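Local coordinates for immunoglobulin-like protein (Pseudomonas aeruginosa, PDB 3N6Y), which is of unknown function but adopts an immunoglobulin-like beta-sandwich fold and probably carries an export signal in its full-length form, at residues 12-17 with 40-45; 46-51 with 111-116; 52-57 with 101-106; 64-69 with 122-127; 70-75 with 118-123. One frame throughout, in Å; residues are numbered along the deposited sequence.

Interaction 1: 12-17 with 40-45; sequences IEYGVF and QTTEVP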
# COMPACT_ATOMS: atom_id res chain seq x y z
N ILE A 12 -2.39 8.91 8.69
CA ILE A 12 -1.82 7.96 7.75
C ILE A 12 -0.37 8.38 7.47
O ILE A 12 -0.10 9.52 7.12
CB ILE A 12 -2.63 7.91 6.44
CG1 ILE A 12 -4.04 7.33 6.71
CG2 ILE A 12 -1.90 7.07 5.44
CD1 ILE A 12 -5.11 8.06 5.94
N GLU A 13 0.58 7.48 7.62
CA GLU A 13 1.95 7.80 7.23
C GLU A 13 2.05 7.49 5.75
O GLU A 13 1.49 6.49 5.29
CB GLU A 13 2.95 6.93 7.98
CG GLU A 13 2.86 7.04 9.50
CD GLU A 13 3.74 6.02 10.21
OE1 GLU A 13 4.96 6.28 10.30
OE2 GLU A 13 3.21 4.96 10.64
N TYR A 14 2.83 8.27 5.02
CA TYR A 14 3.03 7.95 3.61
C TYR A 14 4.39 8.42 3.14
O TYR A 14 4.90 9.45 3.63
CB TYR A 14 1.93 8.57 2.75
CG TYR A 14 1.97 10.04 2.72
CD1 TYR A 14 2.78 10.71 1.78
CD2 TYR A 14 1.28 10.81 3.66
CE1 TYR A 14 2.84 12.06 1.74
CE2 TYR A 14 1.34 12.17 3.64
CZ TYR A 14 2.12 12.80 2.69
OH TYR A 14 2.14 14.16 2.72
N GLY A 15 4.94 7.72 2.16
CA GLY A 15 6.24 8.05 1.61
C GLY A 15 7.16 6.89 1.30
O GLY A 15 6.69 5.81 0.95
N VAL A 16 8.46 7.13 1.42
CA VAL A 16 9.50 6.20 1.10
C VAL A 16 9.96 5.52 2.40
O VAL A 16 10.33 6.21 3.38
CB VAL A 16 10.69 6.86 0.35
CG1 VAL A 16 11.87 5.85 0.21
CG2 VAL A 16 10.26 7.38 -1.03
N PHE A 17 9.93 4.19 2.39
CA PHE A 17 10.33 3.33 3.52
C PHE A 17 11.82 3.23 3.55
O PHE A 17 12.46 2.98 2.52
CB PHE A 17 9.73 1.93 3.42
CG PHE A 17 8.26 1.87 3.75
CD1 PHE A 17 7.31 2.51 2.96
CD2 PHE A 17 7.80 1.11 4.83
CE1 PHE A 17 5.94 2.42 3.26
CE2 PHE A 17 6.45 1.03 5.13
CZ PHE A 17 5.51 1.68 4.34
N GLN A 40 8.39 11.23 4.64
CA GLN A 40 7.09 11.64 4.13
C GLN A 40 7.24 12.37 2.82
O GLN A 40 7.86 13.44 2.79
CB GLN A 40 6.38 12.56 5.14
CG GLN A 40 4.99 12.94 4.64
CD GLN A 40 4.16 13.67 5.68
OE1 GLN A 40 3.67 13.08 6.63
NE2 GLN A 40 3.95 14.95 5.46
N THR A 41 6.67 11.82 1.75
CA THR A 41 6.72 12.44 0.44
C THR A 41 5.76 11.75 -0.51
O THR A 41 5.44 10.56 -0.28
CB THR A 41 8.15 12.33 -0.17
OG1 THR A 41 8.17 13.10 -1.37
CG2 THR A 41 8.50 10.88 -0.46
N THR A 42 5.37 12.46 -1.57
CA THR A 42 4.69 11.85 -2.71
C THR A 42 5.59 11.67 -3.91
O THR A 42 5.16 11.10 -4.94
CB THR A 42 3.44 12.66 -3.13
OG1 THR A 42 3.76 14.05 -3.36
CG2 THR A 42 2.38 12.48 -2.02
N GLU A 43 6.85 12.07 -3.75
CA GLU A 43 7.84 12.03 -4.83
C GLU A 43 8.79 10.87 -4.59
O GLU A 43 9.53 10.83 -3.62
CB GLU A 43 8.58 13.36 -4.94
CG GLU A 43 7.70 14.52 -5.33
CD GLU A 43 7.25 14.45 -6.79
OE1 GLU A 43 7.96 13.84 -7.64
OE2 GLU A 43 6.18 15.02 -7.09
N VAL A 44 8.74 9.89 -5.48
CA VAL A 44 9.43 8.62 -5.32
C VAL A 44 10.47 8.43 -6.42
O VAL A 44 10.13 8.50 -7.59
CB VAL A 44 8.40 7.51 -5.36
CG1 VAL A 44 9.06 6.13 -5.33
CG2 VAL A 44 7.39 7.64 -4.19
N PRO A 45 11.73 8.13 -6.04
CA PRO A 45 12.75 7.88 -7.09
C PRO A 45 12.50 6.63 -7.92
O PRO A 45 12.19 5.57 -7.35
CB PRO A 45 14.06 7.68 -6.30
CG PRO A 45 13.79 8.05 -4.94
CD PRO A 45 12.29 8.02 -4.69
O HOH W 1 4.34 10.06 6.64
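Y14 has CG set between its backbone N and carbonyl carbon (chi1 67°), and Q40 has CG anti to its backbone N (chi1 -177°), which starts it toward the ring; the chain, extended beyond CG, then crosses obliquely over one face. The evidence for a CH-pi contact is the 3.8 Å from Q40 CG to the ring centroid. The Q40 amide is turned within 15° of the ring plane. At the ring's edge, near its plane, sits T41 O, 3.4 Å from Y14 CD1, a buried carbonyl with no hydrogen-bond partner; G15 CA also approaches it. T41 N to Y14 O is a weak bond of 3.5 Å, and a water accepting from Y14 N donates to Q40 OE1. T41 OG1 accepts from E43 N at 2.9 Å, forming an ST turn at the start of strand 43-44. Beyond it, V16 CG2 meets T41 CG2 at 4.0 Å and, a little farther, P45 CD. The contact lies where the chain turns a corner at G15, between strands 13-14 and 16-17: Y14 rests on M54 of strand 51-59 and forms a cation-pi pair with K132 of strand 127-136, and V44 packs on F52 and F134.

Interaction 2: 46-51 with 111-116; sequences AKLGTK and HEVVKG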
# COMPACT_ATOMS: atom_id res chain seq x y z
N ALA A 46 12.72 6.75 -9.22
CA ALA A 46 12.58 5.64 -10.16
C ALA A 46 13.88 4.86 -10.11
O ALA A 46 14.68 4.86 -11.07
CB ALA A 46 12.29 6.14 -11.57
N LYS A 47 14.09 4.22 -8.98
CA LYS A 47 15.33 3.46 -8.71
C LYS A 47 15.04 2.12 -8.07
O LYS A 47 14.25 2.03 -7.13
CB LYS A 47 16.24 4.30 -7.82
CG LYS A 47 16.70 5.58 -8.51
CD LYS A 47 17.56 6.55 -7.66
CE LYS A 47 19.03 6.27 -7.81
NZ LYS A 47 19.86 7.23 -7.00
N LEU A 48 15.68 1.06 -8.56
CA LEU A 48 15.59 -0.27 -7.95
C LEU A 48 15.87 -0.21 -6.45
O LEU A 48 16.81 0.46 -6.01
CB LEU A 48 16.60 -1.24 -8.60
CG LEU A 48 16.27 -2.05 -9.83
CD1 LEU A 48 17.47 -2.94 -10.15
CD2 LEU A 48 14.97 -2.89 -9.69
N GLY A 49 15.08 -0.95 -5.68
CA GLY A 49 15.24 -1.05 -4.26
C GLY A 49 14.40 -0.04 -3.50
O GLY A 49 14.35 -0.07 -2.30
N THR A 50 13.75 0.87 -4.21
CA THR A 50 12.89 1.86 -3.54
C THR A 50 11.56 1.25 -3.17
O THR A 50 10.92 0.67 -4.01
CB THR A 50 12.64 3.04 -4.47
OG1 THR A 50 13.87 3.65 -4.84
CG2 THR A 50 11.74 4.16 -3.83
N LYS A 51 11.21 1.34 -1.90
CA LYS A 51 9.91 0.93 -1.36
C LYS A 51 9.09 2.13 -0.92
O LYS A 51 9.59 3.02 -0.22
CB LYS A 51 10.11 -0.09 -0.23
CG LYS A 51 8.85 -0.48 0.51
CD LYS A 51 9.25 -1.39 1.69
CE LYS A 51 8.06 -1.63 2.59
NZ LYS A 51 8.43 -2.46 3.79
N HIS A 111 11.70 -4.05 -14.62
CA HIS A 111 10.44 -3.75 -15.30
C HIS A 111 9.40 -3.10 -14.37
O HIS A 111 8.37 -2.59 -14.83
CB HIS A 111 9.84 -5.02 -15.93
CG HIS A 111 9.54 -6.10 -14.95
ND1 HIS A 111 10.43 -7.12 -14.66
CD2 HIS A 111 8.44 -6.32 -14.19
CE1 HIS A 111 9.88 -7.92 -13.76
NE2 HIS A 111 8.66 -7.48 -13.48
N GLU A 112 9.62 -3.20 -13.06
CA GLU A 112 8.72 -2.59 -12.10
C GLU A 112 8.95 -1.08 -11.92
O GLU A 112 8.05 -0.34 -11.44
CB GLU A 112 8.81 -3.32 -10.75
CG GLU A 112 8.38 -4.74 -10.81
CD GLU A 112 8.57 -5.47 -9.52
OE1 GLU A 112 9.51 -5.16 -8.79
OE2 GLU A 112 7.76 -6.38 -9.26
N VAL A 113 10.13 -0.59 -12.35
CA VAL A 113 10.48 0.82 -12.25
C VAL A 113 9.84 1.55 -13.41
O VAL A 113 10.45 1.68 -14.46
CB VAL A 113 12.03 1.04 -12.27
CG1 VAL A 113 12.38 2.56 -12.14
CG2 VAL A 113 12.75 0.15 -11.20
N VAL A 114 8.60 2.02 -13.20
CA VAL A 114 7.85 2.68 -14.24
C VAL A 114 7.48 4.08 -13.79
O VAL A 114 6.78 4.28 -12.78
CB VAL A 114 6.57 1.90 -14.60
CG1 VAL A 114 5.78 2.63 -15.71
CG2 VAL A 114 6.92 0.48 -15.00
N LYS A 115 7.99 5.06 -14.53
CA LYS A 115 7.75 6.46 -14.20
C LYS A 115 6.30 6.81 -14.43
O LYS A 115 5.65 6.28 -15.35
CB LYS A 115 8.67 7.39 -15.03
CG LYS A 115 10.12 7.19 -14.67
CD LYS A 115 11.07 8.10 -15.47
CE LYS A 115 12.52 7.70 -15.14
NZ LYS A 115 13.57 8.19 -16.08
N GLY A 116 5.79 7.69 -13.58
CA GLY A 116 4.43 8.21 -13.70
C GLY A 116 3.68 8.13 -12.37
O GLY A 116 4.29 7.96 -11.30
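V113 faces A46 and L48 where two surface loops of the sandwich meet, one a type II beta turn from K47 to T50, the other an inverse gamma turn centred on V113 itself. No hydrogen bond crosses between them; the contact is apolar. The two V113 methyls divide the work. CG1, anti to the backbone N (chi1 -179°), presses on A46, 3.4 Å from its carbonyl carbon and 3.6 Å from its CB. CG2, beside the backbone N, faces L48 instead, with L48 CD2 4.1 Å away and the two side chains crossing at about a right angle. K115 is extended beyond CG, and this lays its aliphatic part past A46, whose CB lies 3.9 Å from K115 CE. V113 also touches F107, in the loop following strand 101-106. The L48 turn is closed from within by T50: its N and OG1 both bond to K47 O, approaching from the same face of the carbonyl plane, with OG1 the nearer donor at 2.8 Å and tilted 30° out of that plane.

Interaction 3: 52-57 with 101-106; sequences FGMRYQ and DVMAYE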
# COMPACT_ATOMS: atom_id res chain seq x y z
N PHE A 52 7.83 2.19 -1.36
CA PHE A 52 6.99 3.30 -1.00
C PHE A 52 5.55 2.86 -0.72
O PHE A 52 5.14 1.76 -1.10
CB PHE A 52 6.95 4.39 -2.10
CG PHE A 52 6.36 3.92 -3.42
CD1 PHE A 52 7.10 3.16 -4.32
CD2 PHE A 52 5.03 4.19 -3.73
CE1 PHE A 52 6.55 2.72 -5.49
CE2 PHE A 52 4.47 3.77 -4.93
CZ PHE A 52 5.23 3.02 -5.80
N GLY A 53 4.82 3.70 -0.03
CA GLY A 53 3.43 3.44 0.26
C GLY A 53 2.96 4.10 1.53
O GLY A 53 3.39 5.22 1.85
N MSE A 54 2.07 3.42 2.23
CA MSE A 54 1.34 3.89 3.39
C MSE A 54 1.49 2.94 4.59
O MSE A 54 1.56 1.70 4.41
CB MSE A 54 -0.16 4.07 3.02
CG MSE A 54 -0.46 5.29 2.16
SE MSE A 54 -2.37 5.37 1.83
CE MSE A 54 -2.55 3.76 0.81
N ARG A 55 1.45 3.50 5.81
CA ARG A 55 1.37 2.74 7.04
C ARG A 55 0.30 3.46 7.87
O ARG A 55 0.25 4.69 7.94
CB ARG A 55 2.70 2.67 7.78
CG ARG A 55 2.63 1.82 9.04
CD ARG A 55 4.01 1.43 9.53
NE ARG A 55 4.76 2.64 9.86
CZ ARG A 55 6.09 2.74 9.81
NH1 ARG A 55 6.84 1.71 9.45
NH2 ARG A 55 6.67 3.89 10.09
N TYR A 56 -0.58 2.69 8.47
CA TYR A 56 -1.77 3.22 9.12
C TYR A 56 -2.20 2.30 10.27
O TYR A 56 -1.73 1.15 10.39
CB TYR A 56 -2.93 3.41 8.11
CG TYR A 56 -3.01 2.34 7.05
CD1 TYR A 56 -2.30 2.45 5.87
CD2 TYR A 56 -3.76 1.18 7.25
CE1 TYR A 56 -2.34 1.48 4.92
CE2 TYR A 56 -3.82 0.21 6.29
CZ TYR A 56 -3.08 0.35 5.13
OH TYR A 56 -3.08 -0.61 4.16
N GLN A 57 -3.08 2.81 11.11
CA GLN A 57 -3.66 2.05 12.22
C GLN A 57 -5.16 1.93 12.01
O GLN A 57 -5.82 2.91 11.57
CB GLN A 57 -3.39 2.73 13.56
CG GLN A 57 -1.93 2.98 13.86
CD GLN A 57 -1.76 3.85 15.08
OE1 GLN A 57 -2.03 3.41 16.19
NE2 GLN A 57 -1.38 5.11 14.88
N ASP A 101 -0.92 -1.53 9.96
CA ASP A 101 -1.16 -2.17 8.68
C ASP A 101 -0.42 -1.35 7.61
O ASP A 101 -0.22 -0.18 7.79
CB ASP A 101 -2.66 -2.18 8.39
CG ASP A 101 -3.43 -3.16 9.26
OD1 ASP A 101 -3.74 -2.80 10.42
OD2 ASP A 101 -3.67 -4.29 8.78
N VAL A 102 0.10 -2.01 6.60
CA VAL A 102 0.95 -1.42 5.58
C VAL A 102 0.43 -1.79 4.21
O VAL A 102 -0.04 -2.90 3.97
CB VAL A 102 2.38 -1.93 5.71
CG1 VAL A 102 3.28 -1.47 4.54
CG2 VAL A 102 2.99 -1.50 7.05
N MSE A 103 0.51 -0.83 3.32
CA MSE A 103 0.32 -1.05 1.88
C MSE A 103 1.52 -0.43 1.18
O MSE A 103 1.64 0.80 1.08
CB MSE A 103 -0.98 -0.44 1.35
CG MSE A 103 -1.11 -0.70 -0.12
SE MSE A 103 -2.80 0.06 -0.76
CE MSE A 103 -2.50 -0.42 -2.64
N ALA A 104 2.41 -1.28 0.70
CA ALA A 104 3.65 -0.84 0.07
C ALA A 104 3.94 -1.56 -1.23
O ALA A 104 3.47 -2.72 -1.46
CB ALA A 104 4.82 -0.95 1.03
N TYR A 105 4.79 -0.92 -2.02
CA TYR A 105 5.27 -1.43 -3.28
C TYR A 105 6.77 -1.18 -3.34
O TYR A 105 7.19 -0.07 -3.00
CB TYR A 105 4.59 -0.76 -4.47
CG TYR A 105 4.82 -1.48 -5.78
CD1 TYR A 105 5.90 -1.14 -6.58
CD2 TYR A 105 3.98 -2.51 -6.21
CE1 TYR A 105 6.13 -1.81 -7.80
CE2 TYR A 105 4.20 -3.20 -7.44
CZ TYR A 105 5.27 -2.81 -8.22
OH TYR A 105 5.51 -3.43 -9.40
N GLU A 106 7.53 -2.21 -3.76
CA GLU A 106 8.97 -2.08 -3.92
C GLU A 106 9.41 -2.42 -5.36
O GLU A 106 8.96 -3.41 -5.95
CB GLU A 106 9.74 -2.93 -2.88
CG GLU A 106 11.21 -2.55 -2.77
CD GLU A 106 11.95 -3.15 -1.57
OE1 GLU A 106 11.33 -3.33 -0.50
OE2 GLU A 106 13.18 -3.41 -1.69
O HOH W 2 -2.81 -3.00 4.62
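D101 N donates to Y56 O at 2.8 Å with an N-H...O angle of 174°, the shortest backbone bond of the contact. Next to it Y56 N donates to D101 O, and that oxygen also lies over the centre of the Y56 ring, 3.6 Å above its plane in the modelled conformer. Y56 chi1 (37°) sets CG between the backbone N and carbonyl carbon. D101 CB meets Y56 CE2 at 3.4 Å, and the carboxylate lies nearly parallel to the ring; its OD1 is engaged by K61 in a salt bridge. Six backbone bonds, paired at F52-Y105, M54-M103 and Y56-D101, join strands 52-56 and 101-106 as antiparallel neighbours, 175° apart in direction, in one sheet of the immunoglobulin-like sandwich. F52, M54 and Y56 share a face with D101, M103 and Y105, and this face is turned to the other sheet: in the conformer modelled for M54, its CE lies 4.0 Å from M103 SE, and both selenomethionines touch V122. F52 CZ packs 4.1 Å from Y105 CB. At G53 a CB would fall against M103 O, and the backbone angles alone call for glycine. On the other face R55 CG runs beside V102 CG2, before its guanidinium turns away to E13 and Q36 O.

Interaction 4: 64-69 with 122-127; sequences GDTPLT and VFQGDR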
# COMPACT_ATOMS: atom_id res chain seq x y z
N GLY A 64 -13.71 -12.21 11.87
CA GLY A 64 -14.73 -12.51 10.86
C GLY A 64 -14.97 -11.40 9.86
O GLY A 64 -15.93 -11.44 9.08
N ASP A 65 -14.11 -10.39 9.88
CA ASP A 65 -14.30 -9.19 9.08
C ASP A 65 -13.89 -9.45 7.64
O ASP A 65 -13.04 -10.31 7.33
CB ASP A 65 -13.49 -8.01 9.61
CG ASP A 65 -14.02 -7.45 10.93
OD1 ASP A 65 -15.14 -7.84 11.34
OD2 ASP A 65 -13.32 -6.61 11.52
N THR A 66 -14.54 -8.72 6.75
CA THR A 66 -14.13 -8.64 5.35
C THR A 66 -12.66 -8.19 5.31
O THR A 66 -12.28 -7.21 5.95
CB THR A 66 -15.02 -7.66 4.59
OG1 THR A 66 -16.39 -8.09 4.66
CG2 THR A 66 -14.61 -7.47 3.09
N PRO A 67 -11.82 -8.92 4.57
CA PRO A 67 -10.42 -8.56 4.43
C PRO A 67 -10.23 -7.25 3.67
O PRO A 67 -11.20 -6.64 3.15
CB PRO A 67 -9.87 -9.74 3.64
CG PRO A 67 -10.96 -10.01 2.71
CD PRO A 67 -12.19 -9.95 3.59
N LEU A 68 -8.99 -6.78 3.69
CA LEU A 68 -8.66 -5.60 2.93
C LEU A 68 -8.38 -5.98 1.49
O LEU A 68 -7.87 -7.04 1.19
CB LEU A 68 -7.45 -4.87 3.51
CG LEU A 68 -7.57 -4.39 4.95
CD1 LEU A 68 -6.24 -3.65 5.33
CD2 LEU A 68 -8.85 -3.51 5.11
N THR A 69 -8.72 -5.08 0.58
CA THR A 69 -8.28 -5.14 -0.81
C THR A 69 -7.30 -3.96 -0.99
O THR A 69 -7.66 -2.77 -0.85
CB THR A 69 -9.42 -5.01 -1.81
OG1 THR A 69 -10.38 -6.07 -1.63
CG2 THR A 69 -8.89 -5.14 -3.26
N VAL A 122 -6.38 1.55 -0.25
CA VAL A 122 -6.82 0.51 0.65
C VAL A 122 -8.33 0.54 0.83
O VAL A 122 -8.88 1.51 1.31
CB VAL A 122 -6.22 0.64 2.09
CG1 VAL A 122 -6.60 -0.62 2.92
CG2 VAL A 122 -4.76 0.83 2.05
N PHE A 123 -8.97 -0.58 0.45
CA PHE A 123 -10.42 -0.74 0.60
C PHE A 123 -10.75 -1.86 1.57
O PHE A 123 -10.02 -2.88 1.69
CB PHE A 123 -11.03 -1.17 -0.74
CG PHE A 123 -11.03 -0.10 -1.78
CD1 PHE A 123 -9.96 0.10 -2.67
CD2 PHE A 123 -12.11 0.71 -1.91
CE1 PHE A 123 -9.99 1.11 -3.63
CE2 PHE A 123 -12.13 1.76 -2.87
CZ PHE A 123 -11.08 1.92 -3.73
N GLN A 124 -11.93 -1.75 2.20
CA GLN A 124 -12.56 -2.94 2.79
C GLN A 124 -13.89 -3.11 2.03
O GLN A 124 -14.81 -2.25 2.22
CB GLN A 124 -12.80 -2.77 4.28
CG GLN A 124 -13.37 -4.04 4.87
CD GLN A 124 -13.82 -3.92 6.31
OE1 GLN A 124 -14.42 -2.93 6.73
NE2 GLN A 124 -13.55 -4.99 7.08
N GLY A 125 -14.00 -4.14 1.18
CA GLY A 125 -15.15 -4.24 0.29
C GLY A 125 -15.17 -3.02 -0.61
O GLY A 125 -14.15 -2.70 -1.23
N ASP A 126 -16.31 -2.31 -0.69
CA ASP A 126 -16.43 -1.12 -1.49
C ASP A 126 -15.92 0.18 -0.85
O ASP A 126 -15.89 1.24 -1.51
CB ASP A 126 -17.91 -0.88 -1.85
CG ASP A 126 -18.53 -1.95 -2.74
OD1 ASP A 126 -17.83 -2.86 -3.24
OD2 ASP A 126 -19.81 -1.89 -2.88
N ARG A 127 -15.57 0.16 0.45
CA ARG A 127 -15.25 1.35 1.21
C ARG A 127 -13.76 1.61 1.22
O ARG A 127 -12.96 0.76 1.59
CB ARG A 127 -15.75 1.25 2.65
CG ARG A 127 -15.50 2.52 3.50
CD ARG A 127 -16.26 2.46 4.79
NE ARG A 127 -15.88 1.26 5.49
CZ ARG A 127 -15.16 1.17 6.62
NH1 ARG A 127 -14.73 2.25 7.27
NH2 ARG A 127 -14.88 -0.02 7.10
O HOH W 3 -12.06 -6.07 0.63
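Q124 and T66 make the one direct side-chain hydrogen bond of this contact. Q124 NE2 donates to T66 O at 2.8 Å, with an N-H...O angle of 176°; the donor lies in the carbonyl plane, on a lone pair, and T66 O lies only 2° out of the Q124 amide plane. CG anti to the backbone N (chi1 -177°) starts the extended chain toward T66. The other end of the amide, OE1, receives a weak bond from R127 NH2, so the amide is engaged at both ends.

Backbone bonds form a second group. T69 and F123 are an antiparallel hydrogen-bonded pair, T69 N to F123 O at 2.8 Å and F123 N to T69 O at 2.9 Å. A water extends the pairing beyond the last direct bond: it donates to P67 O, accepts from G125 N at 2.8 Å, and is hydrogen-bonded to T69 OG1.

Apolar contacts are fewer. L68 CD1 meets V122 CG1 at 3.9 Å, and its CD2 reaches Q124 CB.

The contact lies where strand 68-74 begins and strand 116-124 runs into the type II' hairpin turn from Q124 to R127, which leads to strand 127-136. L68 points inward onto L58 and L129, and V122 meets M54 and Y56 of the facing sheet.

Interaction 5: 70-75 with 118-123; sequences LLYLTP and WRLMVF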
# COMPACT_ATOMS: atom_id res chain seq x y z
N LEU A 70 -6.05 -4.29 -1.31
CA LEU A 70 -5.03 -3.28 -1.62
C LEU A 70 -4.99 -3.15 -3.13
O LEU A 70 -4.54 -4.09 -3.83
CB LEU A 70 -3.63 -3.64 -1.10
CG LEU A 70 -3.27 -3.57 0.38
CD1 LEU A 70 -4.32 -4.26 1.28
CD2 LEU A 70 -1.93 -4.25 0.61
N LEU A 71 -5.44 -2.02 -3.63
CA LEU A 71 -5.58 -1.78 -5.07
C LEU A 71 -4.47 -0.84 -5.46
O LEU A 71 -4.48 0.32 -5.10
CB LEU A 71 -6.92 -1.15 -5.40
CG LEU A 71 -7.08 -0.84 -6.89
CD1 LEU A 71 -7.05 -2.19 -7.73
CD2 LEU A 71 -8.35 -0.03 -7.14
N TYR A 72 -3.48 -1.35 -6.19
CA TYR A 72 -2.42 -0.52 -6.71
C TYR A 72 -2.72 -0.20 -8.16
O TYR A 72 -2.83 -1.11 -8.97
CB TYR A 72 -1.10 -1.31 -6.73
CG TYR A 72 -0.60 -1.88 -5.40
CD1 TYR A 72 -1.17 -2.99 -4.82
CD2 TYR A 72 0.44 -1.26 -4.72
CE1 TYR A 72 -0.71 -3.50 -3.62
CE2 TYR A 72 0.92 -1.77 -3.52
CZ TYR A 72 0.35 -2.86 -2.98
OH TYR A 72 0.85 -3.37 -1.78
N LEU A 73 -2.90 1.07 -8.48
CA LEU A 73 -2.98 1.49 -9.87
C LEU A 73 -1.61 2.03 -10.31
O LEU A 73 -1.03 2.92 -9.65
CB LEU A 73 -4.04 2.57 -10.01
CG LEU A 73 -5.49 2.19 -9.71
CD1 LEU A 73 -6.40 3.49 -9.86
CD2 LEU A 73 -5.97 1.10 -10.66
N THR A 74 -1.14 1.54 -11.45
CA THR A 74 0.21 1.78 -11.92
C THR A 74 0.17 2.44 -13.29
O THR A 74 -0.90 2.45 -13.92
CB THR A 74 1.06 0.50 -12.00
OG1 THR A 74 0.86 -0.14 -13.26
CG2 THR A 74 0.70 -0.48 -10.89
N PRO A 75 1.32 3.01 -13.75
CA PRO A 75 1.36 3.50 -15.11
C PRO A 75 1.45 2.44 -16.21
O PRO A 75 1.46 2.81 -17.40
CB PRO A 75 2.61 4.39 -15.12
CG PRO A 75 2.99 4.57 -13.64
CD PRO A 75 2.55 3.34 -13.01
N TRP A 118 1.38 6.46 -9.52
CA TRP A 118 0.97 5.24 -8.88
C TRP A 118 0.02 5.68 -7.76
O TRP A 118 0.35 6.54 -6.91
CB TRP A 118 2.16 4.55 -8.25
CG TRP A 118 3.15 4.00 -9.21
CD1 TRP A 118 3.94 4.70 -10.10
CD2 TRP A 118 3.52 2.65 -9.32
NE1 TRP A 118 4.77 3.81 -10.75
CE2 TRP A 118 4.52 2.55 -10.30
CE3 TRP A 118 3.08 1.50 -8.70
CZ2 TRP A 118 5.08 1.33 -10.67
CZ3 TRP A 118 3.62 0.26 -9.06
CH2 TRP A 118 4.63 0.21 -10.03
N ARG A 119 -1.18 5.14 -7.82
CA ARG A 119 -2.22 5.45 -6.87
C ARG A 119 -2.47 4.18 -6.06
O ARG A 119 -2.88 3.17 -6.62
CB ARG A 119 -3.48 5.98 -7.61
CG ARG A 119 -4.72 6.18 -6.72
CD ARG A 119 -5.92 6.73 -7.50
NE ARG A 119 -6.97 7.33 -6.68
CZ ARG A 119 -8.13 7.80 -7.15
NH1 ARG A 119 -8.42 7.74 -8.45
NH2 ARG A 119 -9.00 8.39 -6.32
N LEU A 120 -2.22 4.23 -4.75
CA LEU A 120 -2.36 3.10 -3.83
C LEU A 120 -3.58 3.35 -2.96
O LEU A 120 -3.71 4.43 -2.35
CB LEU A 120 -1.11 3.02 -2.94
CG LEU A 120 0.07 2.21 -3.54
CD1 LEU A 120 0.49 2.69 -4.93
CD2 LEU A 120 1.26 2.28 -2.61
N MSE A 121 -4.50 2.42 -2.99
CA MSE A 121 -5.80 2.56 -2.36
C MSE A 121 -6.08 1.34 -1.53
O MSE A 121 -6.01 0.21 -2.04
CB MSE A 121 -6.89 2.75 -3.45
CG MSE A 121 -6.61 3.90 -4.38
SE MSE A 121 -7.95 3.96 -5.81
CE MSE A 121 -9.24 5.12 -4.88
N VAL A 122 -6.38 1.55 -0.25
CA VAL A 122 -6.82 0.51 0.65
C VAL A 122 -8.33 0.54 0.83
O VAL A 122 -8.88 1.51 1.31
CB VAL A 122 -6.22 0.64 2.09
CG1 VAL A 122 -6.60 -0.62 2.92
CG2 VAL A 122 -4.76 0.83 2.05
N PHE A 123 -8.97 -0.58 0.45
CA PHE A 123 -10.42 -0.74 0.60
C PHE A 123 -10.75 -1.86 1.57
O PHE A 123 -10.02 -2.88 1.69
CB PHE A 123 -11.03 -1.17 -0.74
CG PHE A 123 -11.03 -0.10 -1.78
CD1 PHE A 123 -9.96 0.10 -2.67
CD2 PHE A 123 -12.11 0.71 -1.91
CE1 PHE A 123 -9.99 1.11 -3.63
CE2 PHE A 123 -12.13 1.76 -2.87
CZ PHE A 123 -11.08 1.92 -3.73
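L71 with M121 and L73 with R119 are the hydrogen-bonded pairs of two antiparallel strands, 170° apart in direction, whose axes come within 4.8 Å. Four backbone bonds carry them, the shortest being L71 N to M121 O and L73 N to R119 O, both 2.8 Å. L70-V122 and Y72-L120 are the intervening non-hydrogen-bonded pairs. Where the strand gives way to P75, the W118 indole, its CG anti to the carbonyl carbon and beside the backbone N (chi1 -68°), lies under T74 and P75. P75 CD sits over one face of its five-membered ring, 3.4 Å from the centroid and 20° off the normal, and T74 CB over the six-membered ring on the same face, 3.9 Å from its centroid. W118 NE1 donates to V114 O. On the face shared by L71, L73, R119 and M121, L73 CD1 runs beside R119 CD in the conformer modelled for R119. On the other face Y72 CD2 meets L120 CG at 3.7 Å. That face is turned to the second sheet: Y72 OH bonds to A104 O, L120 packs on M103, and W118 meets Y105. Within its own sheet the pair is flanked by strands 84-92 and 127-136, beside 68-74 and 116-124 respectively.

In the fold
The five contacts span both sheets of the sandwich. Interactions 4 and 5 share strands 68-74 and 116-124 and residues V122 and F123, their centres about 14 Å apart; interaction 3 pairs strands 51-59 and 101-106 of the facing sheet, about 11 Å from interaction 5 between centres. Interaction 1 borders interaction 3, strands 13-14 and 51-59 being neighbours in one sheet, and closes before it along the chain. Interaction 3 is nested within the loop closed by interaction 2, which touches interactions 1, 3 and 5. Interactions 2 and 4 lie on opposite sides of the chain's centre, about 27 Å between centres. Interactions 3 and 5 alternate in sequence, so the chain crosses between the facing sheets.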